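Local coordinates for PilY2 protein (PDB 3TDQ), which probably takes part in the biogenesis of type IV pili (fimbriae) in Pseudomonas aeruginosa, at residues A[23-28]-A[51-56]. Sequence-based numbering, arbitrary orientation.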
ATOM      1  N   VAL A  23      11.845   1.263 -12.927  1.00 23.47           N
ATOM      2  CA  VAL A  23      12.212   1.354 -11.534  1.00 23.68           C
ATOM      3  C   VAL A  23      13.129   0.154 -11.222  1.00 28.44           C
ATOM      4  O   VAL A  23      12.887  -0.981 -11.654  1.00 27.43           O
ATOM      5  CB  VAL A  23      10.999   1.496 -10.577  1.00 27.00           C
ATOM      6  CG1 VAL A  23      10.176   0.210 -10.487  1.00 26.23           C
ATOM      7  CG2 VAL A  23      11.447   1.934  -9.182  1.00 26.78           C
ATOM      8  N   ASP A  24      14.209   0.451 -10.529  1.00 26.11           N
ATOM      9  CA  ASP A  24      15.194  -0.533 -10.096  1.00 25.39           C
ATOM     10  C   ASP A  24      14.966  -0.779  -8.598  1.00 28.34           C
ATOM     11  O   ASP A  24      15.150   0.126  -7.771  1.00 27.70           O
ATOM     12  CB  ASP A  24      16.603   0.002 -10.417  1.00 25.95           C
ATOM     13  CG  ASP A  24      17.803  -0.653  -9.775  1.00 30.74           C
ATOM     14  OD1 ASP A  24      17.614  -1.571  -8.936  1.00 31.22           O
ATOM     15  OD2 ASP A  24      18.928  -0.218 -10.072  1.00 33.46           O
ATOM     16  N   ILE A  25      14.556  -2.003  -8.268  1.00 25.20           N
ATOM     17  CA  ILE A  25      14.293  -2.465  -6.900  1.00 24.96           C
ATOM     18  C   ILE A  25      15.203  -3.660  -6.639  1.00 28.87           C
ATOM     19  O   ILE A  25      15.083  -4.678  -7.336  1.00 27.70           O
ATOM     20  CB  ILE A  25      12.779  -2.821  -6.680  1.00 26.76           C
ATOM     21  CG1 ILE A  25      11.867  -1.601  -6.974  1.00 26.27           C
ATOM     22  CG2 ILE A  25      12.532  -3.356  -5.249  1.00 27.13           C
ATOM     23  CD1 ILE A  25      10.386  -1.958  -7.117  1.00 26.37           C
ATOM     24  N   ASP A  26      16.131  -3.532  -5.655  1.00 26.69           N
ATOM     25  CA  ASP A  26      17.091  -4.603  -5.295  1.00 26.87           C
ATOM     26  C   ASP A  26      17.840  -5.127  -6.548  1.00 32.11           C
ATOM     27  O   ASP A  26      18.093  -6.329  -6.661  1.00 31.73           O
ATOM     28  CB  ASP A  26      16.399  -5.775  -4.555  1.00 28.36           C
ATOM     29  CG  ASP A  26      15.698  -5.430  -3.231  1.00 38.14           C
ATOM     30  OD1 ASP A  26      16.012  -4.371  -2.647  1.00 36.82           O
ATOM     31  OD2 ASP A  26      14.860  -6.242  -2.774  1.00 44.45           O
ATOM     32  N   HIS A  27      18.192  -4.212  -7.481  1.00 27.80           N
ATOM     33  CA  HIS A  27      18.971  -4.485  -8.705  1.00 28.14           C
ATOM     34  C   HIS A  27      18.203  -5.291  -9.757  1.00 29.41           C
ATOM     35  O   HIS A  27      18.820  -5.771 -10.707  1.00 28.69           O
ATOM     36  CB  HIS A  27      20.336  -5.144  -8.383  1.00 29.73           C
ATOM     37  CG  HIS A  27      20.996  -4.532  -7.189  1.00 34.00           C
ATOM     38  ND1 HIS A  27      21.428  -3.213  -7.201  1.00 36.19           N
ATOM     39  CD2 HIS A  27      21.195  -5.049  -5.953  1.00 36.60           C
ATOM     40  CE1 HIS A  27      21.903  -2.982  -5.987  1.00 36.31           C
ATOM     41  NE2 HIS A  27      21.790  -4.063  -5.204  1.00 36.88           N
ATOM     42  N   ARG A  28      16.875  -5.416  -9.611  1.00 25.99           N
ATOM     43  CA  ARG A  28      15.984  -5.990 -10.637  1.00 26.00           C
ATOM     44  C   ARG A  28      15.227  -4.826 -11.276  1.00 29.50           C
ATOM     45  O   ARG A  28      15.027  -3.809 -10.608  1.00 29.79           O
ATOM     46  CB  ARG A  28      15.008  -7.032 -10.058  1.00 24.32           C
ATOM     47  CG  ARG A  28      15.621  -8.410  -9.788  1.00 32.45           C
ATOM     48  CD  ARG A  28      16.375  -8.464  -8.480  1.00 43.49           C
ATOM     49  NE  ARG A  28      16.965  -9.782  -8.241  1.00 46.72           N
ATOM     50  CZ  ARG A  28      17.809 -10.057  -7.255  1.00 54.16           C
ATOM     51  NH1 ARG A  28      18.199  -9.101  -6.417  1.00 39.55           N
ATOM     52  NH2 ARG A  28      18.294 -11.283  -7.116  1.00 40.56           N
ATOM     53  N   SER A  51      13.677   4.536  -1.244  1.00 26.38           N
ATOM     54  CA  SER A  51      12.293   4.203  -0.858  1.00 25.90           C
ATOM     55  C   SER A  51      12.183   2.723  -0.540  1.00 29.30           C
ATOM     56  O   SER A  51      12.713   1.885  -1.283  1.00 28.12           O
ATOM     57  CB  SER A  51      11.285   4.559  -1.955  1.00 27.52           C
ATOM     58  OG  SER A  51      11.265   5.941  -2.259  1.00 34.85           O
ATOM     59  N   VAL A  52      11.512   2.400   0.572  1.00 25.12           N
ATOM     60  CA  VAL A  52      11.281   1.015   0.959  1.00 25.06           C
ATOM     61  C   VAL A  52       9.880   0.718   0.436  1.00 27.46           C
ATOM     62  O   VAL A  52       8.960   1.480   0.733  1.00 25.52           O
ATOM     63  CB  VAL A  52      11.461   0.786   2.483  1.00 29.34           C
ATOM     64  CG1 VAL A  52      10.945  -0.589   2.899  1.00 28.66           C
ATOM     65  CG2 VAL A  52      12.918   0.980   2.898  1.00 29.37           C
ATOM     66  N   VAL A  53       9.724  -0.324  -0.396  1.00 23.69           N
ATOM     67  CA  VAL A  53       8.429  -0.543  -1.075  1.00 22.71           C
ATOM     68  C   VAL A  53       7.881  -1.957  -1.014  1.00 27.87           C
ATOM     69  O   VAL A  53       8.630  -2.913  -0.902  1.00 27.31           O
ATOM     70  CB  VAL A  53       8.555  -0.139  -2.571  1.00 24.92           C
ATOM     71  CG1 VAL A  53       8.646   1.384  -2.739  1.00 23.97           C
ATOM     72  CG2 VAL A  53       9.734  -0.866  -3.268  1.00 24.26           C
ATOM     73  N   SER A  54       6.543  -2.062  -1.105  1.00 26.07           N
ATOM     74  CA  SER A  54       5.761  -3.284  -1.304  1.00 25.13           C
ATOM     75  C   SER A  54       5.108  -3.074  -2.648  1.00 28.83           C
ATOM     76  O   SER A  54       4.659  -1.950  -2.919  1.00 25.99           O
ATOM     77  CB  SER A  54       4.734  -3.499  -0.200  1.00 28.07           C
ATOM     78  OG  SER A  54       5.399  -3.839   1.001  1.00 35.50           O
ATOM     79  N   TYR A  55       5.114  -4.086  -3.531  1.00 25.54           N
ATOM     80  CA  TYR A  55       4.557  -3.859  -4.870  1.00 24.90           C
ATOM     81  C   TYR A  55       3.953  -5.125  -5.445  1.00 29.12           C
ATOM     82  O   TYR A  55       4.304  -6.234  -5.037  1.00 27.81           O
ATOM     83  CB  TYR A  55       5.641  -3.294  -5.836  1.00 25.38           C
ATOM     84  CG  TYR A  55       6.908  -4.120  -5.845  1.00 28.17           C
ATOM     85  CD1 TYR A  55       7.057  -5.197  -6.715  1.00 29.56           C
ATOM     86  CD2 TYR A  55       7.919  -3.892  -4.912  1.00 29.65           C
ATOM     87  CE1 TYR A  55       8.190  -6.005  -6.680  1.00 30.07           C
ATOM     88  CE2 TYR A  55       9.048  -4.711  -4.851  1.00 30.29           C
ATOM     89  CZ  TYR A  55       9.180  -5.762  -5.739  1.00 34.85           C
ATOM     90  OH  TYR A  55      10.294  -6.564  -5.697  1.00 36.53           O
ATOM     91  N   SER A  56       3.073  -4.955  -6.427  1.00 25.70           N
ATOM     92  CA  SER A  56       2.464  -6.083  -7.121  1.00 26.25           C
ATOM     93  C   SER A  56       2.183  -5.684  -8.547  1.00 29.35           C
ATOM     94  O   SER A  56       2.159  -4.493  -8.863  1.00 27.90           O
ATOM     95  CB  SER A  56       1.192  -6.552  -6.410  1.00 29.37           C
ATOM     96  OG  SER A  56       0.238  -5.512  -6.297  1.00 34.18           O
TER
HETATM   97  O   HOH W   1      12.531  -7.136  -4.097  1.00 46.42           O
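Ile25 lies against the ring of Tyr55 and the side chain of Val53 inside a strongly curved antiparallel sheet, consistent with the OB-like fold of the family. Strand 6-17 runs between strands 22-25 and 52-58, so the two segments share no backbone hydrogen bond and meet through side chains alone, the CA atoms of Ile25 and Val53 lying 8.5 Å apart. A branched aliphatic residue suits this place because its two arms reach different neighbours. With chi1 at -58°, CG2 stands anti to the backbone N and sits above the CE2 corner of Tyr55 (CG2 to CE2 3.8 Å), while the extended CG1 arm carries CD1 over the same ring face. CD1 makes a CH-pi contact, 4.0 Å from the centroid of the Tyr55 ring and 21° off its normal, displaced toward the CD2-CE2 side. The same methyl touches CG2 of Val53 at 4.1 Å; valine, short and beta-branched, fits a strand and offers a compact methyl here. Ile66 of strand 65-71 touches both Ile25 and Tyr55, and Tyr30 packs on both as well, so the pair belongs to the buried core. Just beyond, the chain reverses in a type I' turn, where the backbones of Ile25 and Arg28 pair in both directions and the Arg28 guanidinium also donates through NH1 to Asp26 O. Tyrosine combines an apolar ring for the core with a hydroxyl that can reach polar groups at the turn: a water in the ring plane accepts from Tyr55 OH at 2.8 Å and donates to Asp26 OD2 at 2.8 Å.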